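Local coordinates for beta-ketoacyl-[acyl-carrier-protein] synthase FabY (Pseudomonas aeruginosa, PDB 4CW4) that condenses acetyl-CoA with malonyl-ACP to make acetoacetyl-ACP, the primer of bacterial fatty acid synthesis, working as a homodimer, at residues G17-G22 and S366-V371; D102-H107 and S161-T166; M194-A199 and I596-G601; S352-E357 and I502-K507; D464-T469 and Q515-S520. One frame throughout, in Å; residues are numbered along the deposited sequence.

Contact 1 (G17-G22 and S366-V371); sequences GYNAAG and SSQYVV
Gln368 leaves its strand with CG anti to the carbonyl carbon and then bends at chi2 (-81°), which swings its amide back over the neighbouring strand, while Asn19 holds CG in the crowded position between N and C (chi1 63°). The two amides therefore cross obliquely, their planes 73° apart, and Asn19 ND2 lies 3.2 Å from Gln368 NE2. Two donors cannot bond each other; both give to Asp485 OD1, which also pairs with Ser366 OG, so one carboxylate oxygen gathers three side chains. Ser366 has OG anti to its backbone N, and this hydroxyl rests 3.3 Å from Asn19 CB. Gln368 OE1 turns the other way, 3.4 Å from Gly17 CA, and is bonded to Ser24 OG. A beta carbon on Gly17 would collide with this oxygen and with Ser367 O, so glycine suits the position. In the backbone, Tyr18 and Ser367 form an antiparallel hydrogen-bonded pair: Tyr18 N reaches Ser367 O at 2.8 Å, and Ser367 N returns to Tyr18 O at 3.0 Å, both nearly along the C=O axes. At the end of the strand, Asn19 OD1 accepts from Ala21 N in an Asx turn that starts the type I turn from Asn19 to Gly22. Every touching residue is buried, so the shared carboxylate offers the amides and hydroxyl a polar partner inside the core, and its negative charge is probably eased by these three donors.

Contact 2 (D102-H107 and S161-T166); sequences DAVHWH and SYRALT
In the backbone, Val104 and Arg163 exchange two hydrogen bonds, as do Trp106 and Ser161, and the straightest runs from Val104 N to Arg163 O at 2.8 Å (173°). Ala103 and Val104 both face Arg163, a classic beta bulge where strand 104-112 starts.

Side-chain contacts divide between the faces. On one, the edge of His105 is turned to the face of Tyr162 in an offset edge-to-face pair, planes 65° apart; His105 NE2 is held by Asp160. On the other, Arg163, with CG between N and C (chi1 66°) and CD anti to CA, lays CD over the Trp106 five-membered ring, 3.8 Å from its centroid, a CH-pi contact that suits arginine's aliphatic stem; chi3 then turns the guanidinium off. Arg163 CG lies 3.5 Å from Val104 CG2, and Leu165 closes on both valine methyls.

A water accepts from Trp106 NE1 at 2.9 Å in the plane of the indole, donates to Tyr162 O and bonds Ser161 OG, which also meets Glu131 N of the second subunit.

Arg245 and Leu246 O of the second subunit engage Trp106 (cation-pi) and His107 ND1 (hydrogen bond). The whole is a bulged two-stranded antiparallel ribbon, both faces of which meet the homodimer partner.

Contact 3 (M194-A199 and I596-G601); sequences MSVVAA and IIYNFG
Ile596 presents its two branches to two successive residues of helix 190-204, crossing both valines obliquely. Its CG2, anti to the backbone N, meets Val196 CG1 at 3.6 Å. Its CG1 branch, anti to the carbonyl carbon, turns at chi2 (-53°) and carries CD1 to 3.9 Å from Val197 CG1. A beta-branched isoleucine suits this place because its short and long arms can touch neighbouring helix positions at once.

Each valine uses the same methyl, CG1, placed anti to its own backbone N. Val196 sets its CB toward the incoming chain, and its CG1 has a second neighbour, Ile597 O, at 3.7 Å. Farther along, this methyl approaches Tyr598 CD1 obliquely at 4.5 Å, a looser touch at the border of the patch.

No hydrogen bond joins the two segments themselves, so the contact rests mainly on apolar side chains. Just beyond it, however, Thr200 OG1 bonds Ile597 N, anchoring the irregular chain by its backbone to the next turn of the helix.

Tyr598 then leads into a cluster of rings with Tyr183, His188 and Tyr271. Helix 190-204 is thus set between strand 366-374, which Ala198 touches, helix 263-273, where Val196 meets Phe267, and the loop following helix 565-590, whose farther residues Asn599 and Phe600 pack on the second subunit.

Contact 4 (S352-E357 and I502-K507); sequences SRPFGE and IKTIDK
Two irregular loops meet here, one leading from helix 334-341 to strand 366-374 and the other from helix 482-496 to strand 517-519, in a buried, mostly apolar contact with a single direct hydrogen bond. That bond runs from Thr504 OG1 to Ser352 O, 2.7 Å long and on a carbonyl lone pair. Threonine suits the place because OG1, in the crowded position between N and C (chi1 54°), donates while the side chain also packs on Ala473 of helix 472-475.

Two isoleucines fill the middle. Ile502 puts CG2 3.8 Å from Pro354 CD and stretches CD1 to the edge of the Phe355 ring, 3.9 Å from CD2. Ile505 has CG2 wedged between Arg353 CB and Pro354 O and 3.8 Å from Gly356 CA. A beta carbon on Gly356 would strike this methyl, so glycine fits at the end of the type II turn from Arg353.

Arg353 runs extended from CG to NE, with Thr504 O over one face of its guanidinium. Water accepts from its NH1 at 3.2 Å and donates to Asp506 OD2, which also salt-bridges Arg350. Another water donates to Lys507 O and accepts only weakly from Glu357 N.

The side chain of Phe355 lies about 7 Å from that of His439, and that of Ser352 about 7 Å from that of His477, both predicted active-site histidines: two loops packed beside the probable catalytic centre of a ketosynthase.

Contact 5 (D464-T469 and Q515-S520); sequences DGWPVT and QRLSIS
The Trp466 indole has Leu517 CD2 at its edge, 4.0 Å from CE3, the side chains lying alongside and pointing the same way; its NE1 is bonded to Ser434 OG. CG of Trp466 stands anti to the backbone N (chi1 -152°), so the ring leads away from the neighbouring strand. The Arg516 guanidinium carries Gln515 CD over one face and forms a salt bridge with Asp455.

The backbones run parallel. Trp466 N donates to Arg516 O at 2.9 Å, Ser518 N to Trp466 O at 2.8 Å, and Val468 N to Ser518 O at 3.0 Å; every donor stands above the carbonyl plane. Pro467, which has no N-H, fits here because the bonds to strand 517-519 use Trp466 and Val468 on either side. Val468 CB packs 3.9 Å from Ile519 CG1, both beta-branched, as suits a strand.

Before the strands begin, Asp464 OD1 approaches Arg516 CA, and a water accepts from Gly465 N and lies near Asp464 OD1 and Gln515 O. Positive phi (54°) suits Gly465 to the bend there.

Strand 466-469 is flanked by strands 434-437 and 517-519, both parallel to it, while helix 444-461 covers the side of Trp466 and Leu517 through Ala458 and Leu454.

How the contacts relate
The contacts form two touching pairs and one outlier. Contact 1 lies nearest the chain centre, and contact 3 is 14 Å from it between centres: Tyr369 OH meets Ser195 OG, and Tyr18 packs on Val197. Contacts 4 and 5, also 14 Å apart, join through Ile502 N and Ser520 O, opposite contact 3 across the chain's centre. Contact 2 stands about 13 Å or more from the others by nearest atoms. Along the chain, contact 2 nests within contact 1 and precedes contact 3; contact 1 crosses contacts 3 and 4 and precedes contact 5; contacts 4 and 5 cross, both nested within contact 3. Contact 4 flanks the predicted histidines; contacts 2 and 3 touch the second subunit.

Contact 1 (G17-G22 and S366-V371)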
# COMPACT_ATOMS: atom_id res chain seq x y z
N GLY A 17 2.94 18.86 10.03
CA GLY A 17 3.78 17.68 10.04
C GLY A 17 5.17 17.99 10.53
O GLY A 17 5.43 19.09 11.01
N TYR A 18 6.07 17.02 10.37
CA TYR A 18 7.43 17.07 10.90
C TYR A 18 8.39 16.36 9.98
O TYR A 18 8.14 15.22 9.55
CB TYR A 18 7.49 16.44 12.30
CG TYR A 18 6.65 17.22 13.29
CD1 TYR A 18 7.16 18.33 13.94
CD2 TYR A 18 5.33 16.86 13.54
CE1 TYR A 18 6.39 19.07 14.82
CE2 TYR A 18 4.54 17.61 14.39
CZ TYR A 18 5.08 18.70 15.04
OH TYR A 18 4.33 19.46 15.91
N ASN A 19 9.49 17.04 9.70
CA ASN A 19 10.64 16.43 9.03
C ASN A 19 11.91 17.05 9.58
O ASN A 19 11.87 17.71 10.63
CB ASN A 19 10.50 16.54 7.51
CG ASN A 19 10.49 17.97 7.01
OD1 ASN A 19 10.98 18.89 7.66
ND2 ASN A 19 9.99 18.14 5.79
N ALA A 20 13.03 16.83 8.90
CA ALA A 20 14.32 17.28 9.40
C ALA A 20 14.40 18.80 9.54
O ALA A 20 15.29 19.30 10.22
CB ALA A 20 15.45 16.77 8.51
N ALA A 21 13.50 19.54 8.90
CA ALA A 21 13.51 21.00 8.99
C ALA A 21 12.67 21.53 10.16
O ALA A 21 12.72 22.71 10.47
CB ALA A 21 13.03 21.62 7.67
N GLY A 22 11.92 20.65 10.81
CA GLY A 22 11.07 21.00 11.94
C GLY A 22 9.58 20.83 11.69
O GLY A 22 9.15 19.97 10.91
N SER A 366 9.79 11.47 7.63
CA SER A 366 8.88 12.61 7.56
C SER A 366 7.46 12.13 7.66
O SER A 366 7.12 11.07 7.13
CB SER A 366 9.02 13.33 6.22
OG SER A 366 8.20 14.50 6.19
N SER A 367 6.63 12.92 8.33
CA SER A 367 5.19 12.74 8.23
C SER A 367 4.59 14.10 7.98
O SER A 367 4.88 15.06 8.69
CB SER A 367 4.57 12.11 9.48
OG SER A 367 3.17 11.92 9.28
N GLN A 368 3.72 14.17 6.97
CA GLN A 368 3.16 15.43 6.49
C GLN A 368 1.71 15.19 6.09
O GLN A 368 1.42 14.16 5.50
CB GLN A 368 3.91 15.90 5.24
CG GLN A 368 5.39 16.15 5.40
CD GLN A 368 5.70 17.49 6.00
OE1 GLN A 368 5.00 17.97 6.88
NE2 GLN A 368 6.78 18.10 5.53
N TYR A 369 0.86 16.17 6.37
CA TYR A 369 -0.54 16.15 5.95
C TYR A 369 -0.98 17.50 5.41
O TYR A 369 -0.57 18.55 5.90
CB TYR A 369 -1.47 15.72 7.11
CG TYR A 369 -1.24 14.29 7.43
CD1 TYR A 369 -1.80 13.31 6.64
CD2 TYR A 369 -0.40 13.92 8.47
CE1 TYR A 369 -1.54 11.99 6.88
CE2 TYR A 369 -0.13 12.60 8.71
CZ TYR A 369 -0.70 11.64 7.92
OH TYR A 369 -0.44 10.30 8.13
N VAL A 370 -1.84 17.46 4.39
CA VAL A 370 -2.59 18.64 3.99
C VAL A 370 -4.06 18.35 4.22
O VAL A 370 -4.51 17.20 4.13
CB VAL A 370 -2.36 19.06 2.51
CG1 VAL A 370 -0.90 19.50 2.29
CG2 VAL A 370 -2.77 17.96 1.54
N VAL A 371 -4.81 19.41 4.53
CA VAL A 371 -6.25 19.31 4.69
C VAL A 371 -6.87 20.02 3.50
O VAL A 371 -6.61 21.19 3.29
CB VAL A 371 -6.73 19.97 5.99
CG1 VAL A 371 -8.22 19.74 6.18
CG2 VAL A 371 -5.95 19.45 7.18

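Contact 2 (D102-H107 and S161-T166)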
# COMPACT_ATOMS: atom_id res chain seq x y z
N ASP A 102 28.47 2.93 12.79
CA ASP A 102 29.70 2.15 12.86
C ASP A 102 29.55 0.87 13.70
O ASP A 102 30.52 0.13 13.88
CB ASP A 102 30.82 3.01 13.44
CG ASP A 102 31.21 4.13 12.51
OD1 ASP A 102 31.52 3.83 11.33
OD2 ASP A 102 31.18 5.30 12.95
N ALA A 103 28.35 0.59 14.21
CA ALA A 103 28.17 -0.57 15.07
C ALA A 103 26.72 -1.04 15.09
O ALA A 103 25.97 -0.80 16.06
CB ALA A 103 28.65 -0.27 16.48
N VAL A 104 26.32 -1.69 14.01
CA VAL A 104 24.98 -2.27 13.93
C VAL A 104 25.08 -3.76 14.19
O VAL A 104 25.97 -4.45 13.70
CB VAL A 104 24.24 -1.96 12.58
CG1 VAL A 104 24.05 -0.46 12.39
CG2 VAL A 104 24.98 -2.51 11.39
N HIS A 105 24.13 -4.26 14.97
CA HIS A 105 24.09 -5.65 15.36
C HIS A 105 23.69 -6.56 14.20
O HIS A 105 22.82 -6.23 13.39
CB HIS A 105 23.10 -5.84 16.51
CG HIS A 105 22.89 -7.28 16.88
ND1 HIS A 105 21.86 -8.04 16.36
CD2 HIS A 105 23.56 -8.09 17.74
CE1 HIS A 105 21.92 -9.26 16.85
NE2 HIS A 105 22.93 -9.32 17.70
N TRP A 106 24.34 -7.72 14.15
CA TRP A 106 23.88 -8.83 13.35
C TRP A 106 24.37 -10.12 13.98
O TRP A 106 24.95 -10.10 15.07
CB TRP A 106 24.35 -8.72 11.89
CG TRP A 106 25.84 -8.75 11.65
CD1 TRP A 106 26.80 -7.96 12.24
CD2 TRP A 106 26.53 -9.55 10.68
NE1 TRP A 106 28.04 -8.27 11.73
CE2 TRP A 106 27.89 -9.24 10.77
CE3 TRP A 106 26.12 -10.54 9.77
CZ2 TRP A 106 28.85 -9.86 9.97
CZ3 TRP A 106 27.07 -11.16 9.00
CH2 TRP A 106 28.42 -10.81 9.09
N HIS A 107 24.13 -11.25 13.31
CA HIS A 107 24.68 -12.54 13.75
C HIS A 107 25.68 -13.04 12.73
O HIS A 107 25.36 -13.11 11.56
CB HIS A 107 23.58 -13.61 13.85
CG HIS A 107 22.57 -13.38 14.93
ND1 HIS A 107 21.26 -13.79 14.80
CD2 HIS A 107 22.67 -12.82 16.16
CE1 HIS A 107 20.60 -13.47 15.89
NE2 HIS A 107 21.43 -12.89 16.74
N SER A 161 27.42 -9.95 16.65
CA SER A 161 28.55 -9.22 16.10
C SER A 161 28.08 -7.84 15.65
O SER A 161 26.89 -7.59 15.56
CB SER A 161 29.15 -9.99 14.93
OG SER A 161 30.46 -9.54 14.62
N TYR A 162 29.03 -6.94 15.42
CA TYR A 162 28.75 -5.55 15.08
C TYR A 162 29.50 -5.13 13.84
O TYR A 162 30.68 -5.43 13.69
CB TYR A 162 29.05 -4.66 16.29
CG TYR A 162 28.16 -5.04 17.43
CD1 TYR A 162 28.51 -6.05 18.31
CD2 TYR A 162 26.90 -4.46 17.56
CE1 TYR A 162 27.64 -6.45 19.32
CE2 TYR A 162 26.03 -4.85 18.56
CZ TYR A 162 26.41 -5.84 19.43
OH TYR A 162 25.53 -6.23 20.44
N ARG A 163 28.81 -4.42 12.95
CA ARG A 163 29.43 -3.99 11.71
C ARG A 163 29.12 -2.54 11.42
O ARG A 163 28.20 -1.95 11.99
CB ARG A 163 28.96 -4.87 10.54
CG ARG A 163 27.47 -4.74 10.22
CD ARG A 163 27.03 -5.68 9.12
NE ARG A 163 27.73 -5.37 7.87
CZ ARG A 163 27.34 -4.46 6.99
NH1 ARG A 163 26.23 -3.76 7.17
NH2 ARG A 163 28.07 -4.25 5.90
N ALA A 164 29.89 -1.96 10.51
CA ALA A 164 29.68 -0.59 10.08
C ALA A 164 28.85 -0.59 8.80
O ALA A 164 29.02 -1.44 7.94
CB ALA A 164 30.99 0.10 9.86
N LEU A 165 27.94 0.37 8.71
CA LEU A 165 27.21 0.62 7.46
C LEU A 165 28.07 1.50 6.57
O LEU A 165 28.84 2.32 7.06
CB LEU A 165 25.89 1.34 7.76
CG LEU A 165 24.88 0.66 8.67
CD1 LEU A 165 23.72 1.59 8.98
CD2 LEU A 165 24.35 -0.61 8.02
N THR A 166 27.96 1.33 5.27
CA THR A 166 28.69 2.21 4.35
C THR A 166 28.09 3.63 4.30
O THR A 166 28.74 4.56 3.86
CB THR A 166 28.71 1.65 2.93
OG1 THR A 166 27.37 1.57 2.46
CG2 THR A 166 29.38 0.27 2.90
O HOH W 1 30.77 -7.85 12.49

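Contact 3 (M194-A199 and I596-G601)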
# COMPACT_ATOMS: atom_id res chain seq x y z
N MET A 194 4.60 9.33 14.44
CA MET A 194 4.78 10.50 13.60
C MET A 194 3.49 10.87 12.89
O MET A 194 3.18 12.05 12.76
CB MET A 194 5.92 10.27 12.59
CG MET A 194 7.29 10.31 13.26
SD MET A 194 8.69 9.93 12.21
CE MET A 194 8.51 11.14 10.90
N SER A 195 2.71 9.88 12.50
CA SER A 195 1.44 10.15 11.82
C SER A 195 0.47 10.84 12.76
O SER A 195 -0.18 11.81 12.40
CB SER A 195 0.81 8.86 11.26
OG SER A 195 -0.34 9.18 10.50
N VAL A 196 0.36 10.32 13.98
CA VAL A 196 -0.56 10.89 14.97
C VAL A 196 -0.17 12.34 15.28
O VAL A 196 -1.01 13.24 15.30
CB VAL A 196 -0.58 10.01 16.25
CG1 VAL A 196 -1.24 10.72 17.43
CG2 VAL A 196 -1.26 8.67 15.96
N VAL A 197 1.12 12.57 15.49
CA VAL A 197 1.58 13.92 15.85
C VAL A 197 1.48 14.91 14.68
O VAL A 197 1.05 16.06 14.86
CB VAL A 197 3.01 13.84 16.44
CG1 VAL A 197 3.59 15.19 16.66
CG2 VAL A 197 2.98 13.04 17.74
N ALA A 198 1.80 14.45 13.48
CA ALA A 198 1.66 15.27 12.28
C ALA A 198 0.20 15.58 11.98
O ALA A 198 -0.12 16.69 11.55
CB ALA A 198 2.31 14.59 11.09
N ALA A 199 -0.68 14.60 12.14
CA ALA A 199 -2.08 14.83 11.81
C ALA A 199 -2.67 15.91 12.70
O ALA A 199 -3.44 16.75 12.23
CB ALA A 199 -2.88 13.54 11.90
N ILE A 596 -1.64 16.82 21.46
CA ILE A 596 -1.82 15.79 20.47
C ILE A 596 -3.13 15.06 20.73
O ILE A 596 -3.44 14.67 21.86
CB ILE A 596 -0.62 14.80 20.49
CG1 ILE A 596 0.68 15.55 20.21
CG2 ILE A 596 -0.84 13.67 19.49
CD1 ILE A 596 0.70 16.38 18.96
N ILE A 597 -3.89 14.85 19.66
CA ILE A 597 -5.16 14.15 19.74
C ILE A 597 -4.92 12.65 19.61
O ILE A 597 -4.40 12.19 18.60
CB ILE A 597 -6.11 14.59 18.60
CG1 ILE A 597 -6.29 16.12 18.63
CG2 ILE A 597 -7.45 13.85 18.71
CD1 ILE A 597 -6.83 16.73 17.34
N TYR A 598 -5.32 11.90 20.62
CA TYR A 598 -5.22 10.44 20.60
C TYR A 598 -6.36 9.90 21.45
O TYR A 598 -6.25 9.75 22.67
CB TYR A 598 -3.88 9.92 21.12
CG TYR A 598 -3.76 8.41 21.01
CD1 TYR A 598 -3.65 7.79 19.78
CD2 TYR A 598 -3.75 7.61 22.15
CE1 TYR A 598 -3.56 6.42 19.67
CE2 TYR A 598 -3.65 6.23 22.05
CZ TYR A 598 -3.56 5.65 20.80
OH TYR A 598 -3.47 4.28 20.68
N ASN A 599 -7.48 9.64 20.78
CA ASN A 599 -8.75 9.39 21.45
C ASN A 599 -9.11 7.91 21.59
O ASN A 599 -10.30 7.55 21.51
CB ASN A 599 -9.86 10.13 20.70
CG ASN A 599 -11.04 10.46 21.56
OD1 ASN A 599 -10.90 10.85 22.72
ND2 ASN A 599 -12.24 10.30 21.01
N PHE A 600 -8.09 7.08 21.81
CA PHE A 600 -8.26 5.65 22.05
C PHE A 600 -9.37 5.30 23.04
O PHE A 600 -9.36 5.75 24.19
CB PHE A 600 -6.93 5.06 22.52
CG PHE A 600 -6.94 3.56 22.68
CD1 PHE A 600 -7.45 2.97 23.82
CD2 PHE A 600 -6.40 2.73 21.70
CE1 PHE A 600 -7.46 1.59 23.97
CE2 PHE A 600 -6.39 1.35 21.85
CZ PHE A 600 -6.92 0.78 22.98
N GLY A 601 -10.33 4.52 22.57
CA GLY A 601 -11.37 3.96 23.41
C GLY A 601 -12.46 4.91 23.85
O GLY A 601 -13.26 4.55 24.71

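Contact 4 (S352-E357 and I502-K507)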
# COMPACT_ATOMS: atom_id res chain seq x y z
N SER A 352 23.28 15.29 0.39
CA SER A 352 22.24 15.39 -0.63
C SER A 352 22.46 16.64 -1.49
O SER A 352 22.29 17.78 -1.04
CB SER A 352 20.87 15.41 0.02
OG SER A 352 19.86 15.28 -0.97
N ARG A 353 22.86 16.38 -2.74
CA ARG A 353 23.34 17.38 -3.69
C ARG A 353 22.58 17.30 -5.03
O ARG A 353 23.16 16.94 -6.05
CB ARG A 353 24.84 17.14 -3.94
CG ARG A 353 25.72 17.49 -2.76
CD ARG A 353 27.06 16.73 -2.83
NE ARG A 353 28.03 17.07 -1.79
CZ ARG A 353 29.04 17.92 -1.93
NH1 ARG A 353 29.21 18.60 -3.07
NH2 ARG A 353 29.88 18.12 -0.92
N PRO A 354 21.26 17.52 -5.00
CA PRO A 354 20.48 17.46 -6.25
C PRO A 354 21.10 18.33 -7.35
O PRO A 354 21.44 19.47 -7.10
CB PRO A 354 19.11 18.02 -5.83
CG PRO A 354 19.05 17.84 -4.35
CD PRO A 354 20.47 18.02 -3.87
N PHE A 355 21.24 17.75 -8.54
CA PHE A 355 21.74 18.44 -9.73
C PHE A 355 23.21 18.85 -9.68
O PHE A 355 23.70 19.43 -10.64
CB PHE A 355 20.83 19.61 -10.12
CG PHE A 355 19.43 19.15 -10.43
CD1 PHE A 355 19.15 18.42 -11.57
CD2 PHE A 355 18.41 19.40 -9.54
CE1 PHE A 355 17.88 17.94 -11.81
CE2 PHE A 355 17.13 18.94 -9.78
CZ PHE A 355 16.86 18.22 -10.93
N GLY A 356 23.91 18.50 -8.60
CA GLY A 356 25.34 18.71 -8.52
C GLY A 356 26.10 17.42 -8.73
O GLY A 356 25.50 16.40 -9.00
N GLU A 357 27.42 17.49 -8.64
CA GLU A 357 28.20 16.27 -8.45
C GLU A 357 27.57 15.53 -7.26
O GLU A 357 27.36 16.12 -6.19
CB GLU A 357 29.68 16.57 -8.20
CG GLU A 357 30.36 17.31 -9.34
CD GLU A 357 30.40 16.50 -10.62
OE1 GLU A 357 30.57 15.27 -10.55
OE2 GLU A 357 30.24 17.11 -11.71
N ILE A 502 19.56 25.35 -3.92
CA ILE A 502 20.16 24.04 -3.65
C ILE A 502 21.52 24.35 -3.02
O ILE A 502 22.55 24.43 -3.70
CB ILE A 502 20.30 23.18 -4.92
CG1 ILE A 502 18.96 23.14 -5.68
CG2 ILE A 502 20.78 21.78 -4.52
CD1 ILE A 502 18.99 22.31 -6.94
N LYS A 503 21.52 24.58 -1.71
CA LYS A 503 22.70 25.19 -1.08
C LYS A 503 23.85 24.23 -0.87
O LYS A 503 24.97 24.65 -0.60
CB LYS A 503 22.30 25.84 0.25
CG LYS A 503 21.35 26.98 0.06
CD LYS A 503 20.96 27.64 1.36
CE LYS A 503 19.93 28.68 1.07
NZ LYS A 503 18.86 28.65 2.06
N THR A 504 23.57 22.94 -1.01
CA THR A 504 24.58 21.92 -0.81
C THR A 504 25.52 21.73 -2.00
O THR A 504 26.55 21.08 -1.86
CB THR A 504 23.92 20.58 -0.55
OG1 THR A 504 23.00 20.31 -1.61
CG2 THR A 504 23.17 20.59 0.77
N ILE A 505 25.18 22.30 -3.16
CA ILE A 505 26.02 22.15 -4.36
C ILE A 505 26.82 23.41 -4.63
O ILE A 505 26.42 24.52 -4.26
CB ILE A 505 25.21 21.71 -5.62
CG1 ILE A 505 24.34 22.84 -6.16
CG2 ILE A 505 24.37 20.47 -5.28
CD1 ILE A 505 23.67 22.48 -7.48
N ASP A 506 27.97 23.25 -5.28
CA ASP A 506 28.80 24.40 -5.62
C ASP A 506 28.54 24.92 -6.99
O ASP A 506 28.82 26.08 -7.29
CB ASP A 506 30.26 24.03 -5.48
CG ASP A 506 30.66 23.92 -4.05
OD1 ASP A 506 30.33 24.87 -3.32
OD2 ASP A 506 31.22 22.89 -3.65
N LYS A 507 28.04 24.02 -7.81
CA LYS A 507 27.57 24.33 -9.13
C LYS A 507 26.87 23.10 -9.66
O LYS A 507 27.00 21.99 -9.14
CB LYS A 507 28.70 24.74 -10.06
CG LYS A 507 29.46 23.62 -10.72
CD LYS A 507 30.07 24.11 -12.03
CE LYS A 507 30.45 22.92 -12.90
NZ LYS A 507 31.17 21.92 -12.09
O HOH W 2 31.38 20.29 -4.75
O HOH W 3 28.56 20.51 -7.68

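Contact 5 (D464-T469 and Q515-S520)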
# COMPACT_ATOMS: atom_id res chain seq x y z
N ASP A 464 11.35 29.62 -20.62
CA ASP A 464 12.79 29.78 -20.47
C ASP A 464 13.07 30.17 -19.02
O ASP A 464 12.19 30.68 -18.35
CB ASP A 464 13.33 30.84 -21.44
CG ASP A 464 14.84 30.78 -21.60
OD1 ASP A 464 15.45 29.73 -21.27
OD2 ASP A 464 15.41 31.78 -22.06
N GLY A 465 14.28 29.89 -18.54
CA GLY A 465 14.65 30.22 -17.17
C GLY A 465 13.69 29.65 -16.13
O GLY A 465 13.36 30.30 -15.14
N TRP A 466 13.23 28.42 -16.37
CA TRP A 466 12.20 27.81 -15.52
C TRP A 466 12.81 27.55 -14.15
O TRP A 466 13.73 26.75 -14.03
CB TRP A 466 11.74 26.49 -16.10
CG TRP A 466 10.33 26.05 -15.79
CD1 TRP A 466 9.35 26.75 -15.16
CD2 TRP A 466 9.77 24.78 -16.13
NE1 TRP A 466 8.20 25.99 -15.09
CE2 TRP A 466 8.43 24.78 -15.69
CE3 TRP A 466 10.27 23.65 -16.78
CZ2 TRP A 466 7.58 23.69 -15.88
CZ3 TRP A 466 9.43 22.56 -16.96
CH2 TRP A 466 8.09 22.60 -16.52
N PRO A 467 12.30 28.22 -13.11
CA PRO A 467 12.97 28.05 -11.82
C PRO A 467 12.73 26.67 -11.23
O PRO A 467 11.59 26.15 -11.22
CB PRO A 467 12.34 29.14 -10.94
CG PRO A 467 11.75 30.12 -11.93
CD PRO A 467 11.29 29.29 -13.08
N VAL A 468 13.83 26.09 -10.75
CA VAL A 468 13.84 24.75 -10.17
C VAL A 468 14.39 24.78 -8.75
O VAL A 468 15.41 25.41 -8.47
CB VAL A 468 14.71 23.79 -11.04
CG1 VAL A 468 14.85 22.41 -10.39
CG2 VAL A 468 14.16 23.66 -12.44
N THR A 469 13.71 24.08 -7.84
CA THR A 469 14.16 23.92 -6.47
C THR A 469 14.09 22.43 -6.11
O THR A 469 13.42 21.66 -6.79
CB THR A 469 13.34 24.81 -5.52
OG1 THR A 469 13.89 24.78 -4.19
CG2 THR A 469 11.87 24.39 -5.48
N GLN A 515 19.47 24.36 -20.57
CA GLN A 515 19.25 25.48 -21.48
C GLN A 515 18.04 26.32 -21.07
O GLN A 515 18.12 27.54 -21.10
CB GLN A 515 19.14 25.06 -22.96
CG GLN A 515 19.06 26.29 -23.90
CD GLN A 515 18.92 25.96 -25.38
OE1 GLN A 515 19.03 24.81 -25.82
NE2 GLN A 515 18.68 27.00 -26.17
N ARG A 516 16.94 25.67 -20.70
CA ARG A 516 15.70 26.37 -20.34
C ARG A 516 15.36 26.35 -18.85
O ARG A 516 14.25 26.72 -18.48
CB ARG A 516 14.54 25.78 -21.16
CG ARG A 516 14.57 26.26 -22.61
CD ARG A 516 14.12 25.21 -23.60
NE ARG A 516 15.12 24.14 -23.74
CZ ARG A 516 15.72 23.78 -24.87
NH1 ARG A 516 15.47 24.40 -26.02
NH2 ARG A 516 16.58 22.78 -24.85
N LEU A 517 16.32 25.97 -18.01
CA LEU A 517 16.09 25.85 -16.57
C LEU A 517 16.96 26.83 -15.81
O LEU A 517 18.09 27.13 -16.22
CB LEU A 517 16.40 24.43 -16.07
CG LEU A 517 15.76 23.25 -16.79
CD1 LEU A 517 16.16 21.93 -16.17
CD2 LEU A 517 14.25 23.37 -16.83
N SER A 518 16.44 27.29 -14.68
CA SER A 518 17.20 28.12 -13.76
C SER A 518 17.35 27.40 -12.43
O SER A 518 16.42 27.37 -11.60
CB SER A 518 16.53 29.48 -13.55
OG SER A 518 17.20 30.23 -12.54
N ILE A 519 18.52 26.79 -12.25
CA ILE A 519 18.84 25.99 -11.07
C ILE A 519 19.93 26.71 -10.29
O ILE A 519 21.06 26.85 -10.78
CB ILE A 519 19.37 24.59 -11.45
CG1 ILE A 519 18.38 23.84 -12.36
CG2 ILE A 519 19.59 23.77 -10.20
CD1 ILE A 519 18.95 22.64 -13.04
N SER A 520 19.60 27.21 -9.10
CA SER A 520 20.53 28.03 -8.35
C SER A 520 20.87 27.42 -7.01
O SER A 520 20.03 26.75 -6.39
CB SER A 520 19.92 29.40 -8.12
OG SER A 520 20.81 30.21 -7.38
O HOH W 4 17.10 29.51 -19.40
O HOH W 5 16.82 28.96 -24.18
O HOH W 6 16.91 27.62 -8.08